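Local coordinates for protein uncharacterized metal-dependent hydrolase (Pyrococcus horikoshii, PDB 3IGH) that is of unknown specific function but, as a presumed metal-dependent amidohydrolase, probably hydrolyses carbon-nitrogen bonds other than peptide bonds, at residues 65-70 with 396-401; 205-210 with 229-234; 355-360 with 450-455; 361-366 with 403-408. All blocks are in the same frame, centred on the assembly; numbering follows the deposited sequence. Where two conformers were deposited one is given.

Contact 1: 65-70 with 396-401. With SO4 (sulfate ion), chain B.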
loop_
_atom_site.group_PDB
_atom_site.type_symbol
_atom_site.label_atom_id
_atom_site.label_comp_id
_atom_site.label_asym_id
_atom_site.label_seq_id
_atom_site.Cartn_x
_atom_site.Cartn_y
_atom_site.Cartn_z
ATOM N N ASP A 65 -15.133 -14.801 1.343
ATOM C CA ASP A 65 -16.429 -14.170 1.155
ATOM C C ASP A 65 -16.233 -12.976 0.235
ATOM O O ASP A 65 -15.661 -11.977 0.632
ATOM C CB ASP A 65 -17.013 -13.714 2.498
ATOM C CG ASP A 65 -18.482 -13.287 2.399
ATOM O OD1 ASP A 65 -18.855 -12.518 1.487
ATOM O OD2 ASP A 65 -19.274 -13.682 3.277
ATOM N N SER A 66 -16.742 -13.066 -0.986
ATOM C CA SER A 66 -16.427 -12.049 -1.997
ATOM C C SER A 66 -17.250 -10.759 -1.913
ATOM O O SER A 66 -17.101 -9.879 -2.768
ATOM C CB SER A 66 -16.503 -12.657 -3.405
ATOM O OG SER A 66 -17.815 -13.093 -3.698
ATOM N N HIS A 67 -18.085 -10.614 -0.882
ATOM C CA HIS A 67 -18.920 -9.403 -0.739
ATOM C C HIS A 67 -19.534 -9.328 0.647
ATOM O O HIS A 67 -20.539 -9.980 0.918
ATOM C CB HIS A 67 -20.023 -9.389 -1.817
ATOM C CG HIS A 67 -20.889 -8.164 -1.820
ATOM N ND1 HIS A 67 -21.075 -7.401 -2.951
ATOM C CD2 HIS A 67 -21.648 -7.594 -0.855
ATOM C CE1 HIS A 67 -21.905 -6.409 -2.681
ATOM N NE2 HIS A 67 -22.261 -6.497 -1.414
ATOM N N LEU A 68 -18.944 -8.518 1.521
ATOM C CA LEU A 68 -19.565 -8.231 2.805
ATOM C C LEU A 68 -19.198 -6.838 3.308
ATOM O O LEU A 68 -18.384 -6.137 2.700
ATOM C CB LEU A 68 -19.242 -9.326 3.847
ATOM C CG LEU A 68 -17.811 -9.810 4.085
ATOM C CD1 LEU A 68 -16.880 -8.697 4.601
ATOM C CD2 LEU A 68 -17.856 -10.950 5.078
ATOM N N HIS A 69 -19.790 -6.462 4.434
ATOM C CA HIS A 69 -19.566 -5.169 5.049
ATOM C C HIS A 69 -18.972 -5.415 6.420
ATOM O O HIS A 69 -19.692 -5.687 7.378
ATOM C CB HIS A 69 -20.886 -4.418 5.183
ATOM C CG HIS A 69 -21.635 -4.270 3.896
ATOM N ND1 HIS A 69 -21.444 -3.205 3.044
ATOM C CD2 HIS A 69 -22.585 -5.046 3.325
ATOM C CE1 HIS A 69 -22.238 -3.337 1.994
ATOM N NE2 HIS A 69 -22.937 -4.449 2.137
ATOM N N LEU A 70 -17.650 -5.319 6.498
ATOM C CA LEU A 70 -16.888 -5.641 7.692
ATOM C C LEU A 70 -17.272 -4.727 8.853
ATOM O O LEU A 70 -17.466 -5.193 9.973
ATOM C CB LEU A 70 -15.394 -5.524 7.360
ATOM C CG LEU A 70 -14.321 -6.520 7.781
ATOM C CD1 LEU A 70 -14.768 -7.964 7.681
ATOM C CD2 LEU A 70 -13.072 -6.314 6.929
ATOM N N GLY A 396 -18.368 -16.136 -7.732
ATOM C CA GLY A 396 -17.906 -16.178 -6.350
ATOM C C GLY A 396 -19.092 -16.177 -5.408
ATOM O O GLY A 396 -20.143 -15.629 -5.737
ATOM N N PHE A 397 -18.929 -16.801 -4.241
ATOM C CA PHE A 397 -19.997 -16.816 -3.242
ATOM C C PHE A 397 -19.705 -15.793 -2.155
ATOM O O PHE A 397 -18.547 -15.520 -1.814
ATOM C CB PHE A 397 -20.144 -18.204 -2.598
ATOM C CG PHE A 397 -20.909 -19.212 -3.434
ATOM C CD1 PHE A 397 -21.391 -18.896 -4.703
ATOM C CD2 PHE A 397 -21.118 -20.499 -2.944
ATOM C CE1 PHE A 397 -22.083 -19.832 -5.464
ATOM C CE2 PHE A 397 -21.799 -21.444 -3.693
ATOM C CZ PHE A 397 -22.285 -21.106 -4.963
ATOM N N SER A 398 -20.775 -15.261 -1.588
ATOM C CA SER A 398 -20.675 -14.272 -0.545
ATOM C C SER A 398 -21.949 -14.278 0.290
ATOM O O SER A 398 -22.924 -14.928 -0.066
ATOM C CB SER A 398 -20.468 -12.889 -1.164
ATOM O OG SER A 398 -21.425 -12.606 -2.166
ATOM N N THR A 399 -21.931 -13.531 1.388
ATOM C CA THR A 399 -23.057 -13.486 2.298
ATOM C C THR A 399 -23.715 -12.118 2.346
ATOM O O THR A 399 -24.845 -12.008 2.814
ATOM C CB THR A 399 -22.640 -13.854 3.743
ATOM O OG1 THR A 399 -21.550 -13.020 4.159
ATOM C CG2 THR A 399 -22.228 -15.321 3.834
ATOM N N ASP A 400 -23.003 -11.078 1.890
ATOM C CA ASP A 400 -23.408 -9.687 2.106
ATOM C C ASP A 400 -23.618 -9.432 3.599
ATOM O O ASP A 400 -24.469 -8.636 3.991
ATOM C CB ASP A 400 -24.665 -9.323 1.281
ATOM C CG ASP A 400 -24.882 -7.825 1.162
ATOM O OD1 ASP A 400 -23.903 -7.054 1.288
ATOM O OD2 ASP A 400 -26.045 -7.417 0.954
ATOM N N SER A 401 -22.838 -10.119 4.429
ATOM C CA SER A 401 -22.921 -9.971 5.875
ATOM C C SER A 401 -22.782 -8.489 6.253
ATOM O O SER A 401 -21.934 -7.778 5.690
ATOM C CB SER A 401 -21.830 -10.813 6.541
ATOM O OG SER A 401 -21.780 -10.567 7.927
HETATM S S SO4 B . -25.100 -4.185 -1.487
HETATM O O1 SO4 B . -23.912 -4.097 -0.661
HETATM O O2 SO4 B . -25.880 -5.340 -1.072
HETATM O O3 SO4 B . -25.911 -2.993 -1.285
HETATM O O4 SO4 B . -24.702 -4.343 -2.891
#
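The backbones of D65 and S398 come within 4.6 Å at their CA atoms, and those of L68 and D400 within 4.2 Å, where strand 58-68 meets the end of strand 395-397. Three main-chain bonds join them: S66 N to F397 O, D400 N to H67 O and H69 N to S401 O. The D65 carboxylate ties down the turn before D400. Its OD2 accepts T399 OG1 at 2.5 Å through the syn lone pair. OD1 takes T399 N at 3.2 Å from the syn side, 29° out of the carboxylate plane, and H67 N through the anti lone pair, an Asx turn. H67 and H69 are consistent with the HxH pattern at the end of the first barrel strand in amidohydrolases, and D400 probably corresponds to the aspartate after the last one. A sulfate, probably from the crystallisation liquor and also bonded to K262, H314 and H339, lies probably where metal sits in relatives. H67 NE2 donates to its O1 at 3.0 Å, and H69 NE2 makes a weak bond to the same oxygen. D400 runs beside H67 with carboxylate and ring planes 81° apart, its OD1 2.9 Å from H69 NE2. The other H67 nitrogen, ND1, bonds E338 OE1.

Contact 2: 205-210 with 229-234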
loop_
_atom_site.group_PDB
_atom_site.type_symbol
_atom_site.label_atom_id
_atom_site.label_comp_id
_atom_site.label_asym_id
_atom_site.label_seq_id
_atom_site.Cartn_x
_atom_site.Cartn_y
_atom_site.Cartn_z
ATOM N N VAL A 205 -11.761 -11.622 2.446
ATOM C CA VAL A 205 -13.031 -10.978 2.108
ATOM C C VAL A 205 -12.824 -9.873 1.076
ATOM O O VAL A 205 -11.726 -9.318 0.981
ATOM C CB VAL A 205 -13.764 -10.357 3.373
ATOM C CG1 VAL A 205 -14.066 -11.420 4.462
ATOM C CG2 VAL A 205 -12.979 -9.190 3.989
ATOM N N SER A 206 -13.866 -9.579 0.297
ATOM C CA SER A 206 -13.993 -8.260 -0.318
ATOM C C SER A 206 -14.940 -7.432 0.532
ATOM O O SER A 206 -16.112 -7.789 0.720
ATOM C CB SER A 206 -14.527 -8.316 -1.747
ATOM O OG SER A 206 -13.693 -9.088 -2.584
ATOM N N PHE A 207 -14.409 -6.336 1.049
ATOM C CA PHE A 207 -15.141 -5.419 1.917
ATOM C C PHE A 207 -15.682 -4.330 0.998
ATOM O O PHE A 207 -14.925 -3.547 0.441
ATOM C CB PHE A 207 -14.178 -4.895 3.003
ATOM C CG PHE A 207 -14.747 -3.852 3.953
ATOM C CD1 PHE A 207 -16.099 -3.485 3.961
ATOM C CD2 PHE A 207 -13.894 -3.258 4.889
ATOM C CE1 PHE A 207 -16.574 -2.492 4.845
ATOM C CE2 PHE A 207 -14.357 -2.287 5.782
ATOM C CZ PHE A 207 -15.697 -1.903 5.760
ATOM N N MET A 208 -17.003 -4.313 0.835
ATOM C CA MET A 208 -17.687 -3.398 -0.093
ATOM C C MET A 208 -18.153 -2.107 0.561
ATOM O O MET A 208 -18.610 -2.126 1.693
ATOM C CB MET A 208 -18.891 -4.107 -0.705
ATOM C CG MET A 208 -18.580 -5.553 -1.108
ATOM S SD MET A 208 -17.284 -5.631 -2.367
ATOM C CE MET A 208 -18.199 -4.726 -3.589
ATOM N N SER A 209 -18.065 -1.006 -0.198
ATOM C CA SER A 209 -18.414 0.356 0.249
ATOM C C SER A 209 -17.638 0.779 1.490
ATOM O O SER A 209 -18.208 1.149 2.524
ATOM C CB SER A 209 -19.929 0.551 0.410
ATOM O OG SER A 209 -20.577 0.347 -0.828
ATOM N N VAL A 210 -16.319 0.714 1.372
ATOM C CA VAL A 210 -15.443 1.205 2.426
ATOM C C VAL A 210 -15.506 2.732 2.378
ATOM O O VAL A 210 -15.139 3.338 1.362
ATOM C CB VAL A 210 -13.976 0.701 2.201
ATOM C CG1 VAL A 210 -13.023 1.279 3.237
ATOM C CG2 VAL A 210 -13.927 -0.809 2.236
ATOM N N ILE A 229 -7.244 -11.119 8.638
ATOM C CA ILE A 229 -7.787 -11.709 7.416
ATOM C C ILE A 229 -7.374 -10.834 6.222
ATOM O O ILE A 229 -7.065 -9.653 6.391
ATOM C CB ILE A 229 -9.352 -11.810 7.458
ATOM C CG1 ILE A 229 -9.988 -10.427 7.673
ATOM C CG2 ILE A 229 -9.814 -12.841 8.518
ATOM C CD1 ILE A 229 -11.522 -10.354 7.476
ATOM N N ASN A 230 -7.364 -11.419 5.027
ATOM C CA ASN A 230 -7.133 -10.652 3.807
ATOM C C ASN A 230 -8.356 -9.806 3.475
ATOM O O ASN A 230 -9.483 -10.299 3.466
ATOM C CB ASN A 230 -6.771 -11.578 2.640
ATOM C CG ASN A 230 -5.593 -12.481 2.963
ATOM O OD1 ASN A 230 -4.524 -12.006 3.358
ATOM N ND2 ASN A 230 -5.786 -13.789 2.809
ATOM N N VAL A 231 -8.131 -8.516 3.248
ATOM C CA VAL A 231 -9.218 -7.583 2.985
ATOM C C VAL A 231 -8.995 -6.906 1.636
ATOM O O VAL A 231 -8.014 -6.186 1.451
ATOM C CB VAL A 231 -9.333 -6.517 4.103
ATOM C CG1 VAL A 231 -10.450 -5.507 3.784
ATOM C CG2 VAL A 231 -9.569 -7.175 5.469
ATOM N N PHE A 232 -9.918 -7.129 0.706
ATOM C CA PHE A 232 -9.904 -6.441 -0.578
ATOM C C PHE A 232 -10.939 -5.308 -0.511
ATOM O O PHE A 232 -12.151 -5.541 -0.606
ATOM C CB PHE A 232 -10.151 -7.440 -1.727
ATOM C CG PHE A 232 -9.020 -8.426 -1.906
ATOM C CD1 PHE A 232 -8.043 -8.211 -2.880
ATOM C CD2 PHE A 232 -8.889 -9.535 -1.054
ATOM C CE1 PHE A 232 -6.965 -9.088 -3.021
ATOM C CE2 PHE A 232 -7.817 -10.427 -1.188
ATOM C CZ PHE A 232 -6.851 -10.197 -2.174
ATOM N N ALA A 233 -10.447 -4.086 -0.324
ATOM C CA ALA A 233 -11.302 -2.921 -0.078
ATOM C C ALA A 233 -11.883 -2.341 -1.358
ATOM O O ALA A 233 -11.153 -1.930 -2.255
ATOM C CB ALA A 233 -10.543 -1.843 0.688
ATOM N N TYR A 234 -13.208 -2.317 -1.429
ATOM C CA TYR A 234 -13.902 -1.619 -2.506
ATOM C C TYR A 234 -14.514 -0.365 -1.918
ATOM O O TYR A 234 -15.479 -0.423 -1.150
ATOM C CB TYR A 234 -14.959 -2.518 -3.156
ATOM C CG TYR A 234 -14.380 -3.568 -4.086
ATOM C CD1 TYR A 234 -13.711 -4.688 -3.583
ATOM C CD2 TYR A 234 -14.531 -3.456 -5.476
ATOM C CE1 TYR A 234 -13.180 -5.659 -4.440
ATOM C CE2 TYR A 234 -14.004 -4.435 -6.347
ATOM C CZ TYR A 234 -13.333 -5.529 -5.811
ATOM O OH TYR A 234 -12.818 -6.500 -6.636
#
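V205, S206 and F207 pair in parallel with V231, F232 and A233, the strand axes 4.6 Å apart at closest and 30° from one another in direction. The ladder alternates donors: V205 N to N230 O, F232 N to V205 O, F207 N to F232 O, then Y234 N to F207 O at 2.8 Å. Past the corner at S209, V210 N returns to Y234 O. On the face carrying S206, M208, F232 and Y234, the bent M208 chain runs beside the tyrosine, with SD 4.4 Å from the ring centroid and 35° off its normal, an oblique Met-aromatic contact. The F232 ring turns its edge to the strand, CD2 lying 3.5 Å from V205 O. On the other face, V205 CG2 meets I229 CD1 at 4.0 Å and F207 CB meets V231 CG1 at 3.9 Å. V210 CG2 sits over the centre of the F207 ring and also touches A233 CB, 3.9 Å away. Helix 212-223 connects these strands in a beta-alpha-beta unit of the barrel. S206 OG bonds S451 OG in the conformer given and Y234 OH bonds D310, which implies that the buried hydroxyls are satisfied by partners outside the two strands.

Contact 3: 355-360 with 450-455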
loop_
_atom_site.group_PDB
_atom_site.type_symbol
_atom_site.label_atom_id
_atom_site.label_comp_id
_atom_site.label_asym_id
_atom_site.label_seq_id
_atom_site.Cartn_x
_atom_site.Cartn_y
_atom_site.Cartn_z
ATOM N N LYS A 355 -17.312 -11.010 -20.485
ATOM C CA LYS A 355 -16.354 -11.650 -19.582
ATOM C C LYS A 355 -16.423 -11.097 -18.151
ATOM O O LYS A 355 -15.411 -11.042 -17.456
ATOM C CB LYS A 355 -14.920 -11.552 -20.139
ATOM C CG LYS A 355 -14.683 -12.312 -21.441
ATOM C CD LYS A 355 -13.241 -12.131 -21.898
ATOM C CE LYS A 355 -12.769 -13.305 -22.750
ATOM N NZ LYS A 355 -13.326 -13.273 -24.128
ATOM N N VAL A 356 -17.616 -10.703 -17.711
ATOM C CA VAL A 356 -17.763 -10.113 -16.379
ATOM C C VAL A 356 -17.628 -11.185 -15.290
ATOM O O VAL A 356 -17.840 -12.380 -15.547
ATOM C CB VAL A 356 -19.081 -9.301 -16.205
ATOM C CG1 VAL A 356 -19.126 -8.118 -17.175
ATOM C CG2 VAL A 356 -20.308 -10.186 -16.370
ATOM N N ARG A 357 -17.227 -10.742 -14.102
ATOM C CA ARG A 357 -17.164 -11.583 -12.909
ATOM C C ARG A 357 -18.445 -11.385 -12.104
ATOM O O ARG A 357 -19.006 -10.302 -12.104
ATOM C CB ARG A 357 -15.940 -11.203 -12.067
ATOM C CG ARG A 357 -14.640 -11.725 -12.651
ATOM C CD ARG A 357 -13.439 -10.908 -12.196
ATOM N NE ARG A 357 -13.370 -9.574 -12.790
ATOM C CZ ARG A 357 -13.287 -8.442 -12.089
ATOM N NH1 ARG A 357 -13.272 -8.480 -10.767
ATOM N NH2 ARG A 357 -13.198 -7.270 -12.706
ATOM N N LEU A 358 -18.921 -12.439 -11.441
ATOM C CA LEU A 358 -20.166 -12.352 -10.673
ATOM C C LEU A 358 -19.973 -12.774 -9.219
ATOM O O LEU A 358 -19.436 -13.841 -8.941
ATOM C CB LEU A 358 -21.272 -13.213 -11.310
ATOM C CG LEU A 358 -21.644 -13.047 -12.794
ATOM C CD1 LEU A 358 -22.636 -14.122 -13.220
ATOM C CD2 LEU A 358 -22.220 -11.666 -13.081
ATOM N N SER A 359 -20.430 -11.929 -8.296
ATOM C CA SER A 359 -20.473 -12.288 -6.885
ATOM C C SER A 359 -21.930 -12.447 -6.464
ATOM O O SER A 359 -22.708 -11.496 -6.514
ATOM C CB SER A 359 -19.771 -11.222 -6.047
ATOM O OG SER A 359 -19.884 -11.485 -4.671
ATOM N N VAL A 360 -22.298 -13.660 -6.065
ATOM C CA VAL A 360 -23.689 -13.957 -5.728
ATOM C C VAL A 360 -23.821 -14.369 -4.267
ATOM O O VAL A 360 -22.837 -14.750 -3.631
ATOM C CB VAL A 360 -24.290 -15.062 -6.643
ATOM C CG1 VAL A 360 -24.352 -14.593 -8.101
ATOM C CG2 VAL A 360 -23.533 -16.379 -6.519
ATOM N N VAL A 450 -13.005 -13.669 -8.643
ATOM C CA VAL A 450 -13.963 -12.546 -8.732
ATOM C C VAL A 450 -13.388 -11.257 -8.088
ATOM O O VAL A 450 -13.632 -10.138 -8.562
ATOM C CB VAL A 450 -15.350 -12.980 -8.142
ATOM C CG1 VAL A 450 -16.282 -11.800 -7.885
ATOM C CG2 VAL A 450 -16.018 -13.976 -9.090
ATOM N N SER A 451 -12.585 -11.443 -7.043
ATOM C CA SER A 451 -11.969 -10.345 -6.301
ATOM C C SER A 451 -10.575 -9.991 -6.825
ATOM O O SER A 451 -9.869 -9.185 -6.213
ATOM C CB SER A 451 -11.857 -10.726 -4.823
ATOM O OG SER A 451 -13.111 -11.127 -4.297
ATOM N N LEU A 452 -10.177 -10.612 -7.939
ATOM C CA LEU A 452 -8.845 -10.415 -8.551
ATOM C C LEU A 452 -7.694 -10.730 -7.586
ATOM O O LEU A 452 -6.664 -10.070 -7.581
ATOM C CB LEU A 452 -8.711 -9.013 -9.177
ATOM C CG LEU A 452 -9.768 -8.630 -10.232
ATOM C CD1 LEU A 452 -9.569 -7.185 -10.726
ATOM C CD2 LEU A 452 -9.768 -9.603 -11.411
ATOM N N ALA A 453 -7.889 -11.753 -6.767
ATOM C CA ALA A 453 -6.859 -12.197 -5.829
ATOM C C ALA A 453 -6.197 -13.402 -6.455
ATOM O O ALA A 453 -6.649 -14.537 -6.246
ATOM C CB ALA A 453 -7.490 -12.580 -4.523
ATOM N N SER A 454 -5.135 -13.167 -7.226
ATOM C CA SER A 454 -4.595 -14.216 -8.102
ATOM C C SER A 454 -3.830 -15.309 -7.351
ATOM O O SER A 454 -3.635 -16.406 -7.876
ATOM C CB SER A 454 -3.720 -13.611 -9.206
ATOM O OG SER A 454 -2.596 -12.959 -8.644
ATOM N N ASP A 455 -3.416 -15.018 -6.120
ATOM C CA ASP A 455 -2.686 -16.005 -5.318
ATOM C C ASP A 455 -3.493 -16.557 -4.137
ATOM O O ASP A 455 -2.925 -17.032 -3.162
ATOM C CB ASP A 455 -1.339 -15.434 -4.854
ATOM C CG ASP A 455 -1.488 -14.156 -4.035
ATOM O OD1 ASP A 455 -2.624 -13.656 -3.883
ATOM O OD2 ASP A 455 -0.461 -13.647 -3.542
#
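R357 reaches V450 because its CG stands beside the backbone N, anti to the carbonyl carbon, and a bend at chi3 (-71°) sets NE off the line of the chain. The guanidinium then meets the carbonyl of V450 at its edge. NH1 donates to V450 O at 2.8 Å with a bent N-H...O angle of 142°, the oxygen lying almost in the guanidinium plane. L452 crosses the arginine at about a right angle and packs over one face of the same group. Its CD2 stands 3.6 Å above the guanidinium plane, displaced toward the rim, and its CG is 3.5 Å from NH1. Behind this, both methyls of V450 press on the strand: CG1, anti to its own backbone N (chi1 166°), lies 4.0 Å from S359 CB, and CG2, anti to the carbonyl carbon, comes 3.4 Å from L358 O. L452, at positive phi, is the C-prime residue of the Schellman motif that ends helix 436-450, so R357 grips a carbonyl of the last helical turn, an arrangement that probably eases the negative pole of the helix. The other terminal nitrogen, R357 NH2, forms a salt bridge with D310 and bonds P334 O. The helix end thus rests on strand 357-360, whose neighbours are strand 336-337 on one side and strand 395-397 on the other.

Contact 4: 361-366 with 403-408. With SO4 (sulfate ion), chain J; SO4 (sulfate ion), chain E.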
loop_
_atom_site.group_PDB
_atom_site.type_symbol
_atom_site.label_atom_id
_atom_site.label_comp_id
_atom_site.label_asym_id
_atom_site.label_seq_id
_atom_site.Cartn_x
_atom_site.Cartn_y
_atom_site.Cartn_z
ATOM N N GLN A 361 -25.043 -14.300 -3.746
ATOM C CA GLN A 361 -25.281 -14.556 -2.327
ATOM C C GLN A 361 -26.373 -15.618 -2.146
ATOM O O GLN A 361 -27.543 -15.275 -1.982
ATOM C CB GLN A 361 -25.677 -13.261 -1.606
ATOM C CG GLN A 361 -24.619 -12.145 -1.573
ATOM C CD GLN A 361 -24.525 -11.385 -2.882
ATOM O OE1 GLN A 361 -25.536 -11.137 -3.538
ATOM N NE2 GLN A 361 -23.305 -11.038 -3.283
ATOM N N PRO A 362 -26.001 -16.909 -2.219
ATOM C CA PRO A 362 -26.988 -18.006 -2.159
ATOM C C PRO A 362 -27.949 -18.024 -0.965
ATOM O O PRO A 362 -29.086 -18.457 -1.126
ATOM C CB PRO A 362 -26.117 -19.266 -2.201
ATOM C CG PRO A 362 -24.897 -18.821 -2.975
ATOM C CD PRO A 362 -24.640 -17.423 -2.467
ATOM N N HIS A 363 -27.532 -17.528 0.198
ATOM C CA HIS A 363 -28.433 -17.499 1.352
ATOM C C HIS A 363 -29.651 -16.570 1.198
ATOM O O HIS A 363 -30.625 -16.702 1.945
ATOM C CB HIS A 363 -27.683 -17.260 2.669
ATOM C CG HIS A 363 -28.422 -17.760 3.873
ATOM N ND1 HIS A 363 -29.259 -16.957 4.613
ATOM C CD2 HIS A 363 -28.484 -18.989 4.436
ATOM C CE1 HIS A 363 -29.787 -17.661 5.599
ATOM N NE2 HIS A 363 -29.336 -18.898 5.510
ATOM N N PHE A 364 -29.613 -15.660 0.216
ATOM C CA PHE A 364 -30.793 -14.854 -0.146
ATOM C C PHE A 364 -31.998 -15.712 -0.565
ATOM O O PHE A 364 -33.131 -15.292 -0.382
ATOM C CB PHE A 364 -30.479 -13.849 -1.269
ATOM C CG PHE A 364 -29.851 -12.549 -0.794
ATOM C CD1 PHE A 364 -28.618 -12.532 -0.151
ATOM C CD2 PHE A 364 -30.495 -11.334 -1.018
ATOM C CE1 PHE A 364 -28.032 -11.316 0.265
ATOM C CE2 PHE A 364 -29.926 -10.129 -0.600
ATOM C CZ PHE A 364 -28.690 -10.124 0.040
ATOM N N ILE A 365 -31.751 -16.887 -1.151
ATOM C CA ILE A 365 -32.814 -17.871 -1.434
ATOM C C ILE A 365 -33.652 -18.158 -0.178
ATOM O O ILE A 365 -34.885 -18.193 -0.232
ATOM C CB ILE A 365 -32.224 -19.200 -1.978
ATOM C CG1 ILE A 365 -31.646 -18.999 -3.383
ATOM C CG2 ILE A 365 -33.273 -20.333 -1.992
ATOM C CD1 ILE A 365 -30.720 -20.103 -3.802
ATOM N N ILE A 366 -32.961 -18.302 0.952
ATOM C CA ILE A 366 -33.611 -18.613 2.219
ATOM C C ILE A 366 -34.321 -17.413 2.834
ATOM O O ILE A 366 -35.471 -17.538 3.281
ATOM C CB ILE A 366 -32.611 -19.277 3.201
ATOM C CG1 ILE A 366 -32.412 -20.733 2.792
ATOM C CG2 ILE A 366 -33.088 -19.194 4.659
ATOM C CD1 ILE A 366 -31.090 -21.281 3.176
ATOM N N ILE A 403 -26.281 -8.727 6.313
ATOM C CA ILE A 403 -27.633 -8.917 5.774
ATOM C C ILE A 403 -28.035 -10.395 5.883
ATOM O O ILE A 403 -29.171 -10.719 6.234
ATOM C CB ILE A 403 -27.764 -8.388 4.305
ATOM C CG1 ILE A 403 -27.342 -6.913 4.205
ATOM C CG2 ILE A 403 -29.179 -8.588 3.748
ATOM C CD1 ILE A 403 -28.082 -5.962 5.133
ATOM N N GLU A 404 -27.089 -11.284 5.594
ATOM C CA GLU A 404 -27.273 -12.715 5.822
ATOM C C GLU A 404 -26.292 -13.144 6.903
ATOM O O GLU A 404 -25.315 -12.420 7.149
ATOM C CB GLU A 404 -26.994 -13.521 4.549
ATOM C CG GLU A 404 -27.825 -13.103 3.354
ATOM C CD GLU A 404 -29.302 -13.388 3.515
ATOM O OE1 GLU A 404 -29.656 -14.356 4.219
ATOM O OE2 GLU A 404 -30.104 -12.637 2.922
ATOM N N PRO A 405 -26.535 -14.309 7.553
ATOM C CA PRO A 405 -25.526 -14.872 8.453
ATOM C C PRO A 405 -24.184 -15.101 7.753
ATOM O O PRO A 405 -24.149 -15.436 6.571
ATOM C CB PRO A 405 -26.140 -16.211 8.890
ATOM C CG PRO A 405 -27.256 -16.469 7.940
ATOM C CD PRO A 405 -27.762 -15.128 7.553
ATOM N N ALA A 406 -23.093 -14.900 8.481
ATOM C CA ALA A 406 -21.750 -15.021 7.895
ATOM C C ALA A 406 -21.276 -16.464 7.750
ATOM O O ALA A 406 -20.355 -16.724 6.985
ATOM C CB ALA A 406 -20.738 -14.206 8.703
ATOM N N ASP A 407 -21.906 -17.395 8.474
ATOM C CA ASP A 407 -21.483 -18.810 8.493
ATOM C C ASP A 407 -21.479 -19.389 7.086
ATOM O O ASP A 407 -22.537 -19.493 6.460
ATOM C CB ASP A 407 -22.420 -19.629 9.396
ATOM C CG ASP A 407 -21.988 -21.087 9.556
ATOM O OD1 ASP A 407 -22.686 -21.792 10.303
ATOM O OD2 ASP A 407 -20.981 -21.538 8.965
ATOM N N PRO A 408 -20.279 -19.728 6.567
ATOM C CA PRO A 408 -20.188 -20.145 5.177
ATOM C C PRO A 408 -20.932 -21.440 4.880
ATOM O O PRO A 408 -21.411 -21.618 3.766
ATOM C CB PRO A 408 -18.676 -20.293 4.939
ATOM C CG PRO A 408 -18.074 -20.400 6.277
ATOM C CD PRO A 408 -18.954 -19.660 7.214
HETATM S S SO4 J . -24.057 -13.588 12.110
HETATM O O1 SO4 J . -23.700 -13.691 13.520
HETATM O O2 SO4 J . -25.260 -14.375 11.865
HETATM O O3 SO4 J . -24.312 -12.194 11.762
HETATM O O4 SO4 J . -22.961 -14.108 11.303
HETATM S S SO4 E . -30.693 -21.399 7.769
HETATM O O1 SO4 E . -30.310 -21.986 9.048
HETATM O O2 SO4 E . -31.760 -22.194 7.164
HETATM O O3 SO4 E . -31.134 -20.024 7.974
HETATM O O4 SO4 E . -29.547 -21.405 6.867
#
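A histidine-carboxylate hydrogen bond, H363 to E404, joins two segments that follow neighbouring barrel strands: the turn leading into helix 364-367, after strand 357-360, and the loop between strand 395-397 and helix 408-417. H363 ND1 donates to E404 OE1 at 2.7 Å with a nearly straight N-H...O angle of 176°. The oxygen lies in the ring plane but is met on the anti side of the carboxylate, 28° out of the carboxylate plane. The glutamate chain is bent at chi2 (-67°), which turns CD toward the histidine. OE2 stands over one face of the F364 ring, nearer the rim than the centre, 3.4 Å from F364 CD1. E404 CG packs 3.6 Å from F364 CE1. The histidine ring also has a proline over one face, a CH-pi contact with P405 CG 4.0 Å from the ring centroid. At its far edge, H363 NE2 bonds O4 of a sulfate at 2.9 Å, while the backbone N of A406 donates to O4 of a second sulfate at 2.9 Å. Both ions probably come from the crystallisation liquor. E404 OE1 has a further donor in S367 OG, so two bonds fix this oxygen. With both ring nitrogens turned to oxygen acceptors, the imidazole is probably drawn toward its protonated form, at least in the crystal.

Contacts 1 and 2 lie on the barrel wall, contact 3 sets the end of helix 436-450 against wall strand 357-360, and contact 4 lies on the loops beyond. Contact 1, about 2 Å from the chain centre, has its centre about 9 Å from those of contacts 2 and 4 and about 12 Å from that of contact 3. Strand 58-68 pairs with strand 202-210 of contact 2, and strand 395-397 with strand 357-360 of contact 3. F232 packs on A453, joining contacts 2 and 3. In sequence, 205-210 and 229-234 fall between the segments of contact 1, whereas contacts 3 and 4 alternate with it. Contact 1 thereby brings strands 58-68 and 395-397, distant in sequence, together beside the sulfate bound by H67, probably the active site.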